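Local structure of putative glycosyltransferase (GalT1) (Streptococcus parasanguinis, 4PHR) at residues 18-23 with 71-76; 137-142 with 224-229; 163-168 with 202-207. The protein probably acts as a glycosyltransferase on nucleotide-sugar donors, its N-terminal GT-D-fold domain binding UDP in the presence of manganese. All blocks are in the same frame, centred on the assembly; numbering follows the deposited sequence.

How the contacts relate
All three contacts are buried and apolar across their segments, but they belong to different layers of the fold. Contact 1 lays helix 17-27 against the central strand of a three-stranded parallel sheet, while contacts 2 and 3 hold neighbouring strands, 223-225 and 200-204, of a five-stranded parallel sheet. The helical segments of contacts 1 and 2 meet each other, with L21 packing on S138, L139 and L142. Contacts 2 and 3 are joined by probable backbone hydrogen bonds between V203 and both I224 and L226. Both also place a glycine beside UDP, G227 in a beta turn and G206 at the start of helix 206-218, a polar role absent from contact 1, whose centre lies about 17 Å from that of contact 3.

Contact 1. Residues 18-23 with 71-76; sequences LESLKY and KLLVCL
Y23 lays one face of its phenol ring over the isopropyl end of L73, and this CH-pi contact dominates the meeting of helix 17-27 with strand 72-76. The L73 methyl CD1 sits 4.0 Å from the centroid of the Y23 ring and 14° off the ring normal, displaced toward the rim, so that CE1 of Y23 is the ring atom nearest to it at 3.9 Å. Both side chains have CG anti to the backbone N, with chi1 of -178° for Y23 and -177° for L73, and so each reaches across to the other segment. The second methyl of L73 is shared: CD2 lies 4.1 Å from CD1 of Y23 and 4.0 Å from the backbone O of S20, one turn earlier in the helix. L73 thus rests on the ring face with one methyl and reaches the helix backbone with the other.

The segments run nearly antiparallel, their axes approaching to 10.3 Å, and no hydrogen bond passes between them. Polar ends are satisfied elsewhere. The OG of S20 is hydrogen-bonded to L15 O and S116 N, and offers L73 CD2 only a loose contact at 4.2 Å; Y23 OH bonds to D69 O, in the loop before the strand, which fixes the far end of the ring. Strand 72-76 is the middle one of a three-stranded parallel sheet, with L73 bonded through its backbone to S30 and V32, so this is a helix packed on a parallel sheet within an alpha/beta domain.

The chemistry implies that helix and strand adhere here by dispersion and CH-pi attraction, while the directional bonds of S20 and Y23, made to neighbouring parts of the chain, probably hold the ring and helix backbone on which L73 rests.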
loop_
_atom_site.group_PDB
_atom_site.type_symbol
_atom_site.label_atom_id
_atom_site.label_comp_id
_atom_site.label_asym_id
_atom_site.label_seq_id
_atom_site.Cartn_x
_atom_site.Cartn_y
_atom_site.Cartn_z
ATOM N N LEU A 18 -13.884 3.853 1.826
ATOM C CA LEU A 18 -14.382 5.214 1.622
ATOM C C LEU A 18 -14.294 6.046 2.886
ATOM O O LEU A 18 -14.084 7.258 2.835
ATOM C CB LEU A 18 -15.813 5.220 1.090
ATOM C CG LEU A 18 -15.933 5.009 -0.416
ATOM C CD1 LEU A 18 -17.392 4.990 -0.827
ATOM C CD2 LEU A 18 -15.152 6.076 -1.192
ATOM N N GLU A 19 -14.462 5.382 4.024
ATOM C CA GLU A 19 -14.361 6.048 5.312
ATOM C C GLU A 19 -12.908 6.394 5.619
ATOM O O GLU A 19 -12.617 7.462 6.159
ATOM C CB GLU A 19 -14.952 5.164 6.411
ATOM C CG GLU A 19 -16.378 4.690 6.126
ATOM C CD GLU A 19 -17.349 5.833 5.866
ATOM O OE1 GLU A 19 -18.285 5.642 5.059
ATOM O OE2 GLU A 19 -17.188 6.912 6.473
ATOM N N SER A 20 -11.994 5.487 5.270
ATOM C CA SER A 20 -10.562 5.758 5.416
ATOM C C SER A 20 -10.157 6.974 4.602
ATOM O O SER A 20 -9.402 7.825 5.069
ATOM C CB SER A 20 -9.718 4.555 4.985
ATOM O OG SER A 20 -9.730 3.568 5.994
ATOM N N LEU A 21 -10.666 7.051 3.383
ATOM C CA LEU A 21 -10.332 8.167 2.509
ATOM C C LEU A 21 -10.858 9.495 3.058
ATOM O O LEU A 21 -10.184 10.524 2.965
ATOM C CB LEU A 21 -10.846 7.907 1.095
ATOM C CG LEU A 21 -10.044 6.823 0.364
ATOM C CD1 LEU A 21 -10.754 6.367 -0.907
ATOM C CD2 LEU A 21 -8.616 7.297 0.057
ATOM N N LYS A 22 -12.054 9.477 3.646
ATOM C CA LYS A 22 -12.608 10.695 4.237
ATOM C C LYS A 22 -11.721 11.155 5.382
ATOM O O LYS A 22 -11.469 12.346 5.551
ATOM C CB LYS A 22 -14.037 10.469 4.742
ATOM C CG LYS A 22 -15.060 10.306 3.636
ATOM C CD LYS A 22 -16.380 9.786 4.183
ATOM C CE LYS A 22 -17.413 9.648 3.083
ATOM N NZ LYS A 22 -18.518 8.728 3.478
ATOM N N TYR A 23 -11.247 10.193 6.165
ATOM C CA TYR A 23 -10.340 10.476 7.264
ATOM C C TYR A 23 -9.046 11.126 6.771
ATOM O O TYR A 23 -8.594 12.129 7.315
ATOM C CB TYR A 23 -10.026 9.185 8.021
ATOM C CG TYR A 23 -9.129 9.355 9.222
ATOM C CD1 TYR A 23 -7.778 9.636 9.077
ATOM C CD2 TYR A 23 -9.631 9.207 10.507
ATOM C CE1 TYR A 23 -6.954 9.775 10.170
ATOM C CE2 TYR A 23 -8.820 9.349 11.609
ATOM C CZ TYR A 23 -7.484 9.634 11.441
ATOM O OH TYR A 23 -6.669 9.770 12.538
ATOM N N LYS A 71 -2.218 13.178 12.021
ATOM C CA LYS A 71 -0.974 13.126 11.245
ATOM C C LYS A 71 -0.778 11.831 10.467
ATOM O O LYS A 71 -0.132 11.831 9.417
ATOM C CB LYS A 71 0.243 13.325 12.147
ATOM C CG LYS A 71 0.314 14.672 12.842
ATOM C CD LYS A 71 1.754 14.998 13.210
ATOM C CE LYS A 71 1.842 16.146 14.205
ATOM N NZ LYS A 71 1.405 15.731 15.569
ATOM N N LEU A 72 -1.315 10.732 10.988
ATOM C CA LEU A 72 -1.036 9.416 10.426
ATOM C C LEU A 72 -2.174 8.450 10.690
ATOM O O LEU A 72 -2.645 8.316 11.819
ATOM C CB LEU A 72 0.249 8.850 11.029
ATOM C CG LEU A 72 0.622 7.425 10.616
ATOM C CD1 LEU A 72 1.056 7.413 9.169
ATOM C CD2 LEU A 72 1.724 6.884 11.514
ATOM N N LEU A 73 -2.614 7.773 9.638
ATOM C CA LEU A 73 -3.580 6.696 9.747
ATOM C C LEU A 73 -2.830 5.379 9.580
ATOM O O LEU A 73 -2.163 5.158 8.560
ATOM C CB LEU A 73 -4.646 6.832 8.660
ATOM C CG LEU A 73 -5.802 5.827 8.662
ATOM C CD1 LEU A 73 -6.585 5.900 9.966
ATOM C CD2 LEU A 73 -6.716 6.065 7.464
ATOM N N VAL A 74 -2.927 4.519 10.590
ATOM C CA VAL A 74 -2.328 3.190 10.544
ATOM C C VAL A 74 -3.411 2.203 10.125
ATOM O O VAL A 74 -4.487 2.185 10.719
ATOM C CB VAL A 74 -1.742 2.794 11.917
ATOM C CG1 VAL A 74 -1.181 1.373 11.872
ATOM C CG2 VAL A 74 -0.661 3.790 12.348
ATOM N N CYS A 75 -3.126 1.388 9.105
ATOM C CA CYS A 75 -4.159 0.561 8.475
ATOM C C CYS A 75 -3.902 -0.930 8.635
ATOM O O CYS A 75 -2.752 -1.366 8.661
ATOM C CB CYS A 75 -4.257 0.877 6.977
ATOM S SG CYS A 75 -4.593 2.600 6.607
ATOM N N LEU A 76 -4.992 -1.700 8.714
ATOM C CA LEU A 76 -4.947 -3.162 8.741
ATOM C C LEU A 76 -5.849 -3.724 7.650
ATOM O O LEU A 76 -6.719 -3.023 7.135
ATOM C CB LEU A 76 -5.478 -3.669 10.078
ATOM C CG LEU A 76 -4.479 -3.885 11.212
ATOM C CD1 LEU A 76 -3.351 -2.897 11.211
ATOM C CD2 LEU A 76 -5.217 -3.912 12.559
#

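Contact 2. Residues 137-142 with 224-229; sequences ESLKEL and IDLGHI. With UDP (uridine-5'-diphosphate), chain B.
I229 packs on L139 while the residue just before it, H228, binds the beta-phosphate of UDP through both its backbone N and its ND1, so that one short segment serves the hydrophobic core and, with G227, the UDP pocket. In this GT-D fold, strand 223-225 edges a five-stranded parallel sheet and passes through a type II' beta turn, L226 to I229, into helix 229-238, with H228 at the N-cap.

The apolar side is made of methyl groups. L139 and I229 reach toward each other tip to tip, CD1 of L139 lying 3.7 Å from CD1 of I229. I229 is able to do this because its CG1 stands anti to the backbone N (chi1 -171°), directing the ethyl branch at the helix. The other methyl of L139, CD2, rests more loosely on CD2 of L226, and L142 and I224 cross at an angle, CD1 of one 4.2 Å from CD1 of the other.

The turn presents its polar groups to the diphosphate. The backbone N-H of H228 is donated to UDP O2B, N to O 2.9 Å, nearly straight at 165°, so the beta-phosphate lies at the start of helix 229-238, where the helix end would probably stabilise its negative charge. The imidazole adds a second bond to the same phosphate, while its NE2 is hydrogen-bonded to H250, which steadies the ring. D225 has ion-pair partners in K210 and R33, two residues that also bond UDP. H228 ND1 meets UDP O1B in the ring plane at 2.8 Å, as C5' of the nucleotide sits 3.5 Å above the ring centre.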
loop_
_atom_site.group_PDB
_atom_site.type_symbol
_atom_site.label_atom_id
_atom_site.label_comp_id
_atom_site.label_asym_id
_atom_site.label_seq_id
_atom_site.Cartn_x
_atom_site.Cartn_y
_atom_site.Cartn_z
ATOM N N GLU A 137 -12.520 7.266 -7.730
ATOM C CA GLU A 137 -12.761 8.699 -7.814
ATOM C C GLU A 137 -12.349 9.388 -6.518
ATOM O O GLU A 137 -11.751 10.463 -6.542
ATOM C CB GLU A 137 -14.227 8.996 -8.145
ATOM C CG GLU A 137 -14.678 8.503 -9.515
ATOM C CD GLU A 137 -14.117 9.327 -10.663
ATOM O OE1 GLU A 137 -12.887 9.546 -10.708
ATOM O OE2 GLU A 137 -14.914 9.758 -11.525
ATOM N N SER A 138 -12.648 8.761 -5.383
ATOM C CA SER A 138 -12.253 9.338 -4.105
ATOM C C SER A 138 -10.739 9.325 -3.926
ATOM O O SER A 138 -10.155 10.291 -3.439
ATOM C CB SER A 138 -12.941 8.631 -2.939
ATOM O OG SER A 138 -12.557 9.213 -1.707
ATOM N N LEU A 139 -10.105 8.231 -4.332
ATOM C CA LEU A 139 -8.650 8.152 -4.306
ATOM C C LEU A 139 -8.020 9.281 -5.127
ATOM O O LEU A 139 -7.108 9.954 -4.659
ATOM C CB LEU A 139 -8.173 6.799 -4.838
ATOM C CG LEU A 139 -8.146 5.651 -3.829
ATOM C CD1 LEU A 139 -8.108 4.307 -4.545
ATOM C CD2 LEU A 139 -6.961 5.803 -2.886
ATOM N N LYS A 140 -8.512 9.487 -6.349
ATOM C CA LYS A 140 -7.923 10.477 -7.250
ATOM C C LYS A 140 -7.984 11.883 -6.658
ATOM O O LYS A 140 -7.123 12.717 -6.935
ATOM C CB LYS A 140 -8.612 10.443 -8.614
ATOM C CG LYS A 140 -8.232 9.241 -9.474
ATOM C CD LYS A 140 -9.124 9.149 -10.711
ATOM C CE LYS A 140 -8.733 7.967 -11.582
ATOM N NZ LYS A 140 -9.589 7.854 -12.798
ATOM N N GLU A 141 -8.992 12.142 -5.831
ATOM C CA GLU A 141 -9.108 13.448 -5.198
ATOM C C GLU A 141 -7.941 13.739 -4.255
ATOM O O GLU A 141 -7.675 14.895 -3.930
ATOM C CB GLU A 141 -10.454 13.605 -4.478
ATOM C CG GLU A 141 -11.654 13.665 -5.418
ATOM C CD GLU A 141 -11.562 14.797 -6.434
ATOM O OE1 GLU A 141 -10.986 15.857 -6.106
ATOM O OE2 GLU A 141 -12.065 14.629 -7.566
ATOM N N LEU A 142 -7.229 12.695 -3.834
ATOM C CA LEU A 142 -6.052 12.884 -2.995
ATOM C C LEU A 142 -4.956 13.658 -3.720
ATOM O O LEU A 142 -4.225 14.428 -3.103
ATOM C CB LEU A 142 -5.498 11.540 -2.499
ATOM C CG LEU A 142 -6.381 10.746 -1.534
ATOM C CD1 LEU A 142 -5.744 9.404 -1.215
ATOM C CD2 LEU A 142 -6.614 11.536 -0.264
ATOM N N ILE A 224 1.799 8.966 1.606
ATOM C CA ILE A 224 0.733 7.980 1.518
ATOM C C ILE A 224 1.229 6.688 0.882
ATOM O O ILE A 224 1.662 6.665 -0.265
ATOM C CB ILE A 224 -0.470 8.529 0.713
ATOM C CG1 ILE A 224 -0.948 9.866 1.303
ATOM C CG2 ILE A 224 -1.613 7.523 0.671
ATOM C CD1 ILE A 224 -2.104 10.484 0.536
ATOM N N ASP A 225 1.153 5.614 1.647
ATOM C CA ASP A 225 1.535 4.277 1.196
ATOM C C ASP A 225 0.412 3.729 0.308
ATOM O O ASP A 225 -0.666 3.396 0.814
ATOM C CB ASP A 225 1.697 3.429 2.465
ATOM C CG ASP A 225 1.862 1.954 2.196
ATOM O OD1 ASP A 225 2.008 1.542 1.023
ATOM O OD2 ASP A 225 1.878 1.201 3.202
ATOM N N LEU A 226 0.651 3.659 -1.006
ATOM C CA LEU A 226 -0.384 3.227 -1.953
ATOM C C LEU A 226 -0.149 1.867 -2.618
ATOM O O LEU A 226 -0.971 1.426 -3.422
ATOM C CB LEU A 226 -0.615 4.283 -3.038
ATOM C CG LEU A 226 -1.340 5.568 -2.613
ATOM C CD1 LEU A 226 -1.464 6.530 -3.790
ATOM C CD2 LEU A 226 -2.706 5.231 -2.025
ATOM N N GLY A 227 0.971 1.216 -2.309
ATOM C CA GLY A 227 1.181 -0.171 -2.691
ATOM C C GLY A 227 0.815 -0.516 -4.124
ATOM O O GLY A 227 1.342 0.072 -5.066
ATOM N N HIS A 228 -0.097 -1.476 -4.275
ATOM C CA HIS A 228 -0.465 -2.050 -5.579
ATOM C C HIS A 228 -1.615 -1.332 -6.297
ATOM O O HIS A 228 -2.295 -1.924 -7.152
ATOM C CB HIS A 228 -0.782 -3.542 -5.420
ATOM C CG HIS A 228 0.430 -4.422 -5.445
ATOM N ND1 HIS A 228 0.722 -5.321 -4.444
ATOM C CD2 HIS A 228 1.411 -4.556 -6.369
ATOM C CE1 HIS A 228 1.829 -5.976 -4.750
ATOM N NE2 HIS A 228 2.265 -5.533 -5.916
ATOM N N ILE A 229 -1.843 -0.064 -5.966
ATOM C CA ILE A 229 -2.972 0.661 -6.551
ATOM C C ILE A 229 -2.977 0.597 -8.088
ATOM O O ILE A 229 -4.035 0.498 -8.710
ATOM C CB ILE A 229 -3.041 2.143 -6.069
ATOM C CG1 ILE A 229 -4.347 2.785 -6.532
ATOM C CG2 ILE A 229 -1.820 2.938 -6.527
ATOM C CD1 ILE A 229 -5.569 2.092 -5.971
HETATM N N1 UDP B . 8.025 -2.930 -4.322
HETATM C C2 UDP B . 9.227 -2.442 -4.774
HETATM N N3 UDP B . 10.389 -2.775 -4.120
HETATM C C4 UDP B . 10.361 -3.588 -3.012
HETATM C C5 UDP B . 9.143 -4.081 -2.547
HETATM C C6 UDP B . 8.006 -3.849 -3.313
HETATM O O2 UDP B . 9.277 -1.731 -5.777
HETATM O O4 UDP B . 11.430 -3.834 -2.443
HETATM C "C1'" UDP B . 6.790 -2.492 -4.989
HETATM C "C2'" UDP B . 6.067 -3.435 -5.914
HETATM O "O2'" UDP B . 6.672 -3.442 -7.190
HETATM C "C3'" UDP B . 4.691 -2.805 -5.936
HETATM C "C4'" UDP B . 4.545 -2.260 -4.525
HETATM O "O4'" UDP B . 5.858 -2.245 -3.957
HETATM O "O3'" UDP B . 4.670 -1.722 -6.840
HETATM C "C5'" UDP B . 3.602 -3.108 -3.680
HETATM O "O5'" UDP B . 3.580 -2.583 -2.359
HETATM P PA UDP B . 2.713 -3.258 -1.183
HETATM O O1A UDP B . 3.254 -4.597 -0.878
HETATM O O2A UDP B . 2.706 -2.280 -0.068
HETATM O O3A UDP B . 1.267 -3.410 -1.897
HETATM P PB UDP B . -0.201 -3.858 -1.349
HETATM O O1B UDP B . -0.418 -5.239 -1.871
HETATM O O2B UDP B . -1.116 -2.876 -1.978
HETATM O O3B UDP B . -0.196 -3.821 0.148
#

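Contact 3. Residues 163-168 with 202-207; sequences DLFVAA and LVMLGP. With UDP (uridine-5'-diphosphate), chain B.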
loop_
_atom_site.group_PDB
_atom_site.type_symbol
_atom_site.label_atom_id
_atom_site.label_comp_id
_atom_site.label_asym_id
_atom_site.label_seq_id
_atom_site.Cartn_x
_atom_site.Cartn_y
_atom_site.Cartn_z
ATOM N N ASP A 163 -4.545 6.683 -16.954
ATOM C CA ASP A 163 -4.860 8.053 -16.538
ATOM C C ASP A 163 -4.988 8.238 -15.024
ATOM O O ASP A 163 -5.549 9.227 -14.557
ATOM C CB ASP A 163 -6.114 8.576 -17.258
ATOM C CG ASP A 163 -7.377 7.827 -16.869
ATOM O OD1 ASP A 163 -7.305 6.936 -15.999
ATOM O OD2 ASP A 163 -8.452 8.145 -17.421
ATOM N N LEU A 164 -4.448 7.302 -14.251
ATOM C CA LEU A 164 -4.597 7.368 -12.796
ATOM C C LEU A 164 -4.184 8.719 -12.193
ATOM O O LEU A 164 -4.890 9.274 -11.350
ATOM C CB LEU A 164 -3.816 6.236 -12.132
ATOM C CG LEU A 164 -3.933 6.100 -10.612
ATOM C CD1 LEU A 164 -5.388 5.888 -10.191
ATOM C CD2 LEU A 164 -3.058 4.953 -10.154
ATOM N N PHE A 165 -3.045 9.247 -12.631
ATOM C CA PHE A 165 -2.520 10.496 -12.084
ATOM C C PHE A 165 -2.642 11.688 -13.034
ATOM O O PHE A 165 -1.923 12.676 -12.880
ATOM C CB PHE A 165 -1.043 10.325 -11.686
ATOM C CG PHE A 165 -0.807 9.250 -10.659
ATOM C CD1 PHE A 165 -1.381 9.334 -9.410
ATOM C CD2 PHE A 165 -0.005 8.167 -10.945
ATOM C CE1 PHE A 165 -1.176 8.350 -8.466
ATOM C CE2 PHE A 165 0.220 7.174 -9.997
ATOM C CZ PHE A 165 -0.367 7.268 -8.760
ATOM N N VAL A 166 -3.557 11.623 -13.995
ATOM C CA VAL A 166 -3.614 12.662 -15.027
ATOM C C VAL A 166 -3.854 14.064 -14.459
ATOM O O VAL A 166 -3.368 15.058 -15.007
ATOM C CB VAL A 166 -4.656 12.335 -16.133
ATOM C CG1 VAL A 166 -6.079 12.466 -15.611
ATOM C CG2 VAL A 166 -4.448 13.244 -17.335
ATOM N N ALA A 167 -4.590 14.145 -13.356
ATOM C CA ALA A 167 -4.960 15.447 -12.807
ATOM C C ALA A 167 -3.950 15.994 -11.792
ATOM O O ALA A 167 -4.125 17.086 -11.257
ATOM C CB ALA A 167 -6.368 15.408 -12.227
ATOM N N ALA A 168 -2.889 15.238 -11.529
ATOM C CA ALA A 168 -1.782 15.759 -10.742
ATOM C C ALA A 168 -1.102 16.877 -11.528
ATOM O O ALA A 168 -0.956 16.785 -12.749
ATOM C CB ALA A 168 -0.792 14.656 -10.431
ATOM N N LEU A 202 3.813 9.902 -2.531
ATOM C CA LEU A 202 3.098 8.635 -2.671
ATOM C C LEU A 202 4.152 7.552 -2.736
ATOM O O LEU A 202 5.139 7.695 -3.459
ATOM C CB LEU A 202 2.276 8.606 -3.962
ATOM C CG LEU A 202 1.272 9.748 -4.168
ATOM C CD1 LEU A 202 0.485 9.550 -5.466
ATOM C CD2 LEU A 202 0.340 9.890 -2.970
ATOM N N VAL A 203 3.959 6.474 -1.983
ATOM C CA VAL A 203 4.984 5.446 -1.900
ATOM C C VAL A 203 4.402 4.084 -2.262
ATOM O O VAL A 203 3.383 3.673 -1.704
ATOM C CB VAL A 203 5.604 5.382 -0.484
ATOM C CG1 VAL A 203 6.823 4.472 -0.491
ATOM C CG2 VAL A 203 5.972 6.780 0.001
ATOM N N MET A 204 5.071 3.390 -3.185
ATOM C CA MET A 204 4.672 2.058 -3.628
ATOM C C MET A 204 5.927 1.194 -3.544
ATOM O O MET A 204 6.684 1.084 -4.508
ATOM C CB MET A 204 4.110 2.086 -5.058
ATOM C CG MET A 204 2.852 2.945 -5.227
ATOM S SD MET A 204 3.196 4.730 -5.252
ATOM C CE MET A 204 1.854 5.343 -6.267
ATOM N N LEU A 205 6.164 0.601 -2.375
ATOM C CA LEU A 205 7.482 0.041 -2.104
ATOM C C LEU A 205 7.465 -1.041 -1.023
ATOM O O LEU A 205 8.403 -1.162 -0.238
ATOM C CB LEU A 205 8.488 1.157 -1.754
ATOM C CG LEU A 205 9.948 0.871 -2.127
ATOM C CD1 LEU A 205 10.159 0.925 -3.643
ATOM C CD2 LEU A 205 10.888 1.846 -1.421
ATOM N N GLY A 206 6.410 -1.845 -1.003
ATOM C CA GLY A 206 6.368 -2.976 -0.096
ATOM C C GLY A 206 6.617 -2.575 1.347
ATOM O O GLY A 206 6.162 -1.510 1.781
ATOM N N PRO A 207 7.316 -3.434 2.118
ATOM C CA PRO A 207 7.501 -3.129 3.545
ATOM C C PRO A 207 8.348 -1.884 3.781
ATOM O O PRO A 207 8.162 -1.188 4.789
ATOM C CB PRO A 207 8.213 -4.375 4.092
ATOM C CG PRO A 207 8.767 -5.053 2.896
ATOM C CD PRO A 207 7.853 -4.754 1.754
HETATM N N1 UDP B . 8.025 -2.930 -4.322
HETATM C C2 UDP B . 9.227 -2.442 -4.774
HETATM N N3 UDP B . 10.389 -2.775 -4.120
HETATM C C4 UDP B . 10.361 -3.588 -3.012
HETATM C C5 UDP B . 9.143 -4.081 -2.547
HETATM C C6 UDP B . 8.006 -3.849 -3.313
HETATM O O2 UDP B . 9.277 -1.731 -5.777
HETATM O O4 UDP B . 11.430 -3.834 -2.443
HETATM C "C1'" UDP B . 6.790 -2.492 -4.989
HETATM C "C2'" UDP B . 6.067 -3.435 -5.914
HETATM O "O2'" UDP B . 6.672 -3.442 -7.190
HETATM C "C3'" UDP B . 4.691 -2.805 -5.936
HETATM C "C4'" UDP B . 4.545 -2.260 -4.525
HETATM O "O4'" UDP B . 5.858 -2.245 -3.957
HETATM O "O3'" UDP B . 4.670 -1.722 -6.840
HETATM C "C5'" UDP B . 3.602 -3.108 -3.680
HETATM O "O5'" UDP B . 3.580 -2.583 -2.359
HETATM P PA UDP B . 2.713 -3.258 -1.183
HETATM O O1A UDP B . 3.254 -4.597 -0.878
HETATM O O2A UDP B . 2.706 -2.280 -0.068
HETATM O O3A UDP B . 1.267 -3.410 -1.897
HETATM P PB UDP B . -0.201 -3.858 -1.349
HETATM O O1B UDP B . -0.418 -5.239 -1.871
HETATM O O2B UDP B . -1.116 -2.876 -1.978
HETATM O O3B UDP B . -0.196 -3.821 0.148
#
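The backbone O of F165 accepts a 3.1 Å hydrogen bond from A168 N, closing the second of two overlapping type I turns, D163 to V166 and F165 to A168, that shape the loop. In this GT-D fold the loop 163-168 sets F165 against the side chains of strand 200-204 in the five-stranded parallel sheet.

The F165 ring approaches L202 and M204 obliquely: CE1 of F165 comes to 3.6 Å from CD1 of L202, and CZ of F165 to 3.9 Å from CE of M204. The M204 chain is bent at chi2 (76°), which turns its terminal methyl toward the ring instead of extending it straight off the strand. W143 meets F165 edge-to-face, while within the loop CG of L164 covers the centre of one ring face.

G206 follows strand 200-204 and opens helix 206-218, so the nucleotide is bound where strand passes into helix. The backbone N of G206 donates a hydrogen bond of 3.2 Å to UDP O5', bent to 142°, with the ribose O4' also close to the same nitrogen. L205, following M204, supplies van der Waals contact to the base, its CD1 lying 3.7 Å from C2 of UDP.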